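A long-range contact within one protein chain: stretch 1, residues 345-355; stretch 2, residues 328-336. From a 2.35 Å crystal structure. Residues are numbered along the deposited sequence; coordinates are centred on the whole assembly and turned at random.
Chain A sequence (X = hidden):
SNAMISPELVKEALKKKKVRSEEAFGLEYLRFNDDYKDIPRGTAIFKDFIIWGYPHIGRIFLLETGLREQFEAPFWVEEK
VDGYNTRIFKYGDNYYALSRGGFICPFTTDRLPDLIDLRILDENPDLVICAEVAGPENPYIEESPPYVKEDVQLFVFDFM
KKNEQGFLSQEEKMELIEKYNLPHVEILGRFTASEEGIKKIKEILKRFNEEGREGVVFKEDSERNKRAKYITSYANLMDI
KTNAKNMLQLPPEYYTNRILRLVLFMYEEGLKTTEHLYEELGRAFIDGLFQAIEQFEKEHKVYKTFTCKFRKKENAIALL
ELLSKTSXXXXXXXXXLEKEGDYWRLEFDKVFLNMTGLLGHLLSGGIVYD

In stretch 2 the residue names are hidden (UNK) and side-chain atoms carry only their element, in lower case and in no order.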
# COMPACT_ATOMS: atom_id res chain seq x y z
N ARG A 345 -22.27 -27.69 13.25
CA ARG A 345 -20.93 -27.10 13.14
C ARG A 345 -20.56 -26.77 11.69
O ARG A 345 -20.69 -27.63 10.81
CB ARG A 345 -19.88 -28.02 13.75
CG ARG A 345 -18.48 -27.69 13.38
CD ARG A 345 -18.06 -26.39 13.96
NE ARG A 345 -18.01 -26.46 15.40
CZ ARG A 345 -17.64 -25.47 16.19
NH1 ARG A 345 -17.30 -24.29 15.69
NH2 ARG A 345 -17.62 -25.67 17.50
N LEU A 346 -20.15 -25.53 11.42
CA LEU A 346 -19.68 -25.15 10.09
C LEU A 346 -18.19 -24.83 10.10
O LEU A 346 -17.71 -24.09 10.98
CB LEU A 346 -20.42 -23.96 9.54
CG LEU A 346 -20.00 -23.49 8.14
CD1 LEU A 346 -20.34 -24.54 7.06
CD2 LEU A 346 -20.70 -22.19 7.87
N GLU A 347 -17.47 -25.38 9.14
CA GLU A 347 -16.08 -25.01 8.90
C GLU A 347 -15.97 -24.65 7.46
O GLU A 347 -16.47 -25.38 6.62
CB GLU A 347 -15.11 -26.19 9.16
CG GLU A 347 -15.00 -26.67 10.59
CD GLU A 347 -13.85 -27.66 10.78
OE1 GLU A 347 -12.92 -27.71 9.94
OE2 GLU A 347 -13.88 -28.39 11.80
N PHE A 348 -15.29 -23.57 7.14
CA PHE A 348 -15.14 -23.20 5.74
C PHE A 348 -13.88 -22.41 5.47
O PHE A 348 -13.28 -21.83 6.38
CB PHE A 348 -16.40 -22.46 5.23
CG PHE A 348 -16.55 -21.07 5.78
CD1 PHE A 348 -17.25 -20.85 6.95
CD2 PHE A 348 -16.02 -19.97 5.09
CE1 PHE A 348 -17.40 -19.54 7.46
CE2 PHE A 348 -16.17 -18.67 5.59
CZ PHE A 348 -16.84 -18.45 6.78
N ASP A 349 -13.50 -22.41 4.19
CA ASP A 349 -12.31 -21.74 3.75
C ASP A 349 -12.63 -20.47 2.95
O ASP A 349 -13.55 -20.47 2.12
CB ASP A 349 -11.51 -22.73 2.91
CG ASP A 349 -10.90 -23.88 3.75
OD1 ASP A 349 -10.82 -23.77 5.01
OD2 ASP A 349 -10.44 -24.88 3.13
N LYS A 350 -11.91 -19.38 3.23
CA LYS A 350 -11.79 -18.28 2.29
C LYS A 350 -10.44 -18.50 1.58
O LYS A 350 -9.37 -18.46 2.21
CB LYS A 350 -11.85 -16.88 2.98
CG LYS A 350 -13.24 -16.51 3.58
CD LYS A 350 -13.23 -15.24 4.51
CE LYS A 350 -14.37 -15.36 5.60
NZ LYS A 350 -14.83 -14.09 6.22
N VAL A 351 -10.50 -18.84 0.29
CA VAL A 351 -9.34 -19.07 -0.56
C VAL A 351 -9.07 -17.76 -1.30
O VAL A 351 -9.94 -17.30 -2.03
CB VAL A 351 -9.63 -20.19 -1.65
CG1 VAL A 351 -8.46 -20.36 -2.63
CG2 VAL A 351 -10.02 -21.56 -1.00
N PHE A 352 -7.88 -17.19 -1.10
CA PHE A 352 -7.44 -15.98 -1.80
C PHE A 352 -6.79 -16.32 -3.15
O PHE A 352 -5.60 -16.65 -3.21
CB PHE A 352 -6.44 -15.22 -0.91
CG PHE A 352 -7.03 -14.78 0.41
CD1 PHE A 352 -7.63 -13.54 0.54
CD2 PHE A 352 -7.07 -15.65 1.50
CE1 PHE A 352 -8.22 -13.16 1.74
CE2 PHE A 352 -7.66 -15.29 2.70
CZ PHE A 352 -8.21 -14.04 2.83
N LEU A 353 -7.58 -16.22 -4.22
CA LEU A 353 -7.20 -16.72 -5.54
C LEU A 353 -6.07 -15.93 -6.16
O LEU A 353 -5.24 -16.48 -6.89
CB LEU A 353 -8.38 -16.67 -6.53
CG LEU A 353 -9.47 -17.74 -6.67
CD1 LEU A 353 -9.56 -18.78 -5.54
CD2 LEU A 353 -10.80 -17.00 -6.82
N ASN A 354 -6.08 -14.62 -5.91
CA ASN A 354 -5.06 -13.76 -6.48
C ASN A 354 -3.73 -13.91 -5.77
O ASN A 354 -2.71 -14.01 -6.41
CB ASN A 354 -5.55 -12.31 -6.59
CG ASN A 354 -6.65 -12.15 -7.70
OD1 ASN A 354 -7.50 -11.24 -7.66
ND2 ASN A 354 -6.64 -13.07 -8.66
N MET A 355 -3.74 -14.01 -4.46
CA MET A 355 -2.52 -14.30 -3.74
C MET A 355 -2.03 -15.67 -4.14
O MET A 355 -0.82 -15.84 -4.35
CB MET A 355 -2.73 -14.28 -2.23
CG MET A 355 -1.45 -14.39 -1.45
SD MET A 355 -0.27 -13.07 -1.89
CE MET A 355 -0.72 -11.87 -0.63
N UNK A 328 -15.52 -11.22 -3.74
CA UNK A 328 -15.12 -11.67 -5.08
C UNK A 328 -13.58 -11.73 -5.07
O UNK A 328 -12.96 -11.09 -4.21
c UNK A 328 -16.29 -11.52 -7.35
c UNK A 328 -15.64 -10.75 -6.19
n UNK A 328 -15.68 -10.51 -11.08
c UNK A 328 -15.36 -11.01 -9.69
c UNK A 328 -16.44 -10.69 -8.63
N UNK A 329 -13.00 -12.53 -5.97
CA UNK A 329 -11.57 -12.95 -5.90
C UNK A 329 -11.31 -13.90 -4.69
O UNK A 329 -10.28 -14.59 -4.63
c UNK A 329 -11.20 -9.27 -6.10
c UNK A 329 -10.57 -11.78 -5.79
c UNK A 329 -10.95 -10.53 -6.54
n UNK A 329 -11.45 -8.49 -7.20
n UNK A 329 -11.01 -10.47 -7.92
c UNK A 329 -11.33 -9.24 -8.29
N UNK A 330 -12.19 -13.86 -3.70
CA UNK A 330 -12.15 -14.78 -2.58
C UNK A 330 -13.15 -15.90 -2.86
O UNK A 330 -14.30 -15.62 -3.16
c UNK A 330 -12.55 -14.08 -1.26
c UNK A 330 -12.84 -15.10 -0.22
c UNK A 330 -11.46 -13.13 -0.75
c UNK A 330 -10.65 -12.41 -1.86
N UNK A 331 -12.71 -17.15 -2.79
CA UNK A 331 -13.61 -18.29 -2.95
C UNK A 331 -14.04 -18.77 -1.58
O UNK A 331 -13.19 -19.08 -0.74
o UNK A 331 -11.86 -21.89 -4.80
n UNK A 331 -13.92 -22.73 -5.16
c UNK A 331 -13.09 -21.83 -4.64
c UNK A 331 -13.75 -20.73 -3.79
c UNK A 331 -12.91 -19.45 -3.68
N UNK A 332 -15.36 -18.85 -1.35
CA UNK A 332 -15.91 -19.51 -0.15
C UNK A 332 -16.17 -20.97 -0.46
O UNK A 332 -16.81 -21.32 -1.48
c UNK A 332 -17.69 -19.44 1.65
c UNK A 332 -16.82 -17.30 0.59
c UNK A 332 -17.16 -18.78 0.36
N UNK A 333 -15.57 -21.83 0.35
CA UNK A 333 -15.50 -23.26 0.08
C UNK A 333 -15.76 -24.04 1.37
O UNK A 333 -14.91 -24.03 2.26
c UNK A 333 -14.29 -25.58 -2.15
c UNK A 333 -14.13 -23.63 -0.48
n UNK A 333 -15.56 -27.59 -3.10
c UNK A 333 -14.31 -27.13 -2.36
c UNK A 333 -13.89 -25.14 -0.72
N UNK A 334 -16.91 -24.70 1.44
CA UNK A 334 -17.32 -25.44 2.62
C UNK A 334 -16.40 -26.61 2.84
O UNK A 334 -16.09 -27.30 1.90
c UNK A 334 -20.70 -27.42 3.30
o UNK A 334 -21.62 -26.67 2.90
o UNK A 334 -20.87 -28.65 3.51
c UNK A 334 -18.77 -25.97 2.41
c UNK A 334 -19.32 -26.81 3.58
N UNK A 335 -15.98 -26.86 4.08
CA UNK A 335 -15.30 -28.13 4.40
C UNK A 335 -16.24 -29.08 5.12
O UNK A 335 -16.45 -30.19 4.66
n UNK A 335 -9.60 -26.87 4.62
n UNK A 335 -9.21 -28.68 5.99
c UNK A 335 -14.07 -27.93 5.27
n UNK A 335 -11.16 -27.51 6.24
c UNK A 335 -13.12 -26.85 4.81
c UNK A 335 -12.14 -26.47 5.93
c UNK A 335 -9.99 -27.68 5.61
N UNK A 336 -16.82 -28.63 6.22
CA UNK A 336 -17.67 -29.48 7.10
C UNK A 336 -18.99 -28.79 7.49
O UNK A 336 -18.98 -27.62 7.90
c UNK A 336 -16.66 -30.97 11.97
c UNK A 336 -16.16 -31.14 8.41
c UNK A 336 -15.51 -31.42 9.79
n UNK A 336 -16.52 -31.67 10.83
n UNK A 336 -17.63 -31.32 12.82
n UNK A 336 -15.85 -29.96 12.29
c UNK A 336 -16.91 -29.83 8.40

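Position 328 has four carbons in a row ending in a nitrogen. Its CA-to-CB bond points away from stretch 1, and no atom touches it. This is Lys 328.

Position 329 has one carbon, then a five-membered ring of three carbons and two nitrogens. One ring nitrogen lies 3.6 Å from Asn 354 OD1. This is His 329, and that nitrogen is ND1. Its backbone O accepts a hydrogen bond from Leu 353 N at 3.2 Å, where stretch 1 turns into a helix.

Position 330 has four carbons, forked at the first, with one arm two carbons long. It packs against Phe 352 and Lys 350. This is Ile 330; its CD1 is 4.0 Å from Phe 352 CD1, and its CG2 is 3.8 Å from Lys 350 CB.

Position 331 has three carbons, the third carrying one oxygen and one nitrogen. Its CB is 3.9 Å from Val 351 CB and also 3.9 Å from Leu 353 CD1. An amide end of this length is Gln 331. Its backbone N and O each bond to Val 351, N to O and O to N, both at 2.9 Å.

Position 332 has one carbon carrying two more. The short fork sits near the ring of Phe 348. This is Val 332, with CG1 3.9 Å from Phe 348 CD2.

Position 333 again has four carbons in a row ending in a nitrogen. Its CB is 4.4 Å from Asp 349 CB, but the end leads away. This is Lys 333. Its backbone N bonds to Asp 349 O at 3.0 Å, and its O accepts from Asp 349 N at 2.9 Å.

Position 334 has three carbons, the third carrying two oxygens. The second carbon comes 4.3 Å from Leu 346 CD1. The carboxylate identifies Glu 334.

Position 335 has three carbons, a nitrogen, then a carbon carrying two more nitrogens. That guanidinium meets Asp 349 edge-on. In Arg 335, NH1 forms a salt bridge with Asp 349 OD2 at 2.6 Å.

Position 336 has the same atoms, and its guanidinium reaches Glu 347. In Arg 336, NH1 forms a salt bridge with Glu 347 OE2 at 2.6 Å.

The contact is an antiparallel strand pair held by a backbone ladder. A bulge shifts the register between Glu 347 and Phe 348, so Glu 347 O accepts from both Arg 335 N, at 3.0 Å, and Arg 336 N, at 3.3 Å. Phe 348, Phe 352, Ile 330 and Val 332 pack on one face. The two salt bridges add charge pairing to the ladder.

Stretch 2 328-336: KHIQVKERR
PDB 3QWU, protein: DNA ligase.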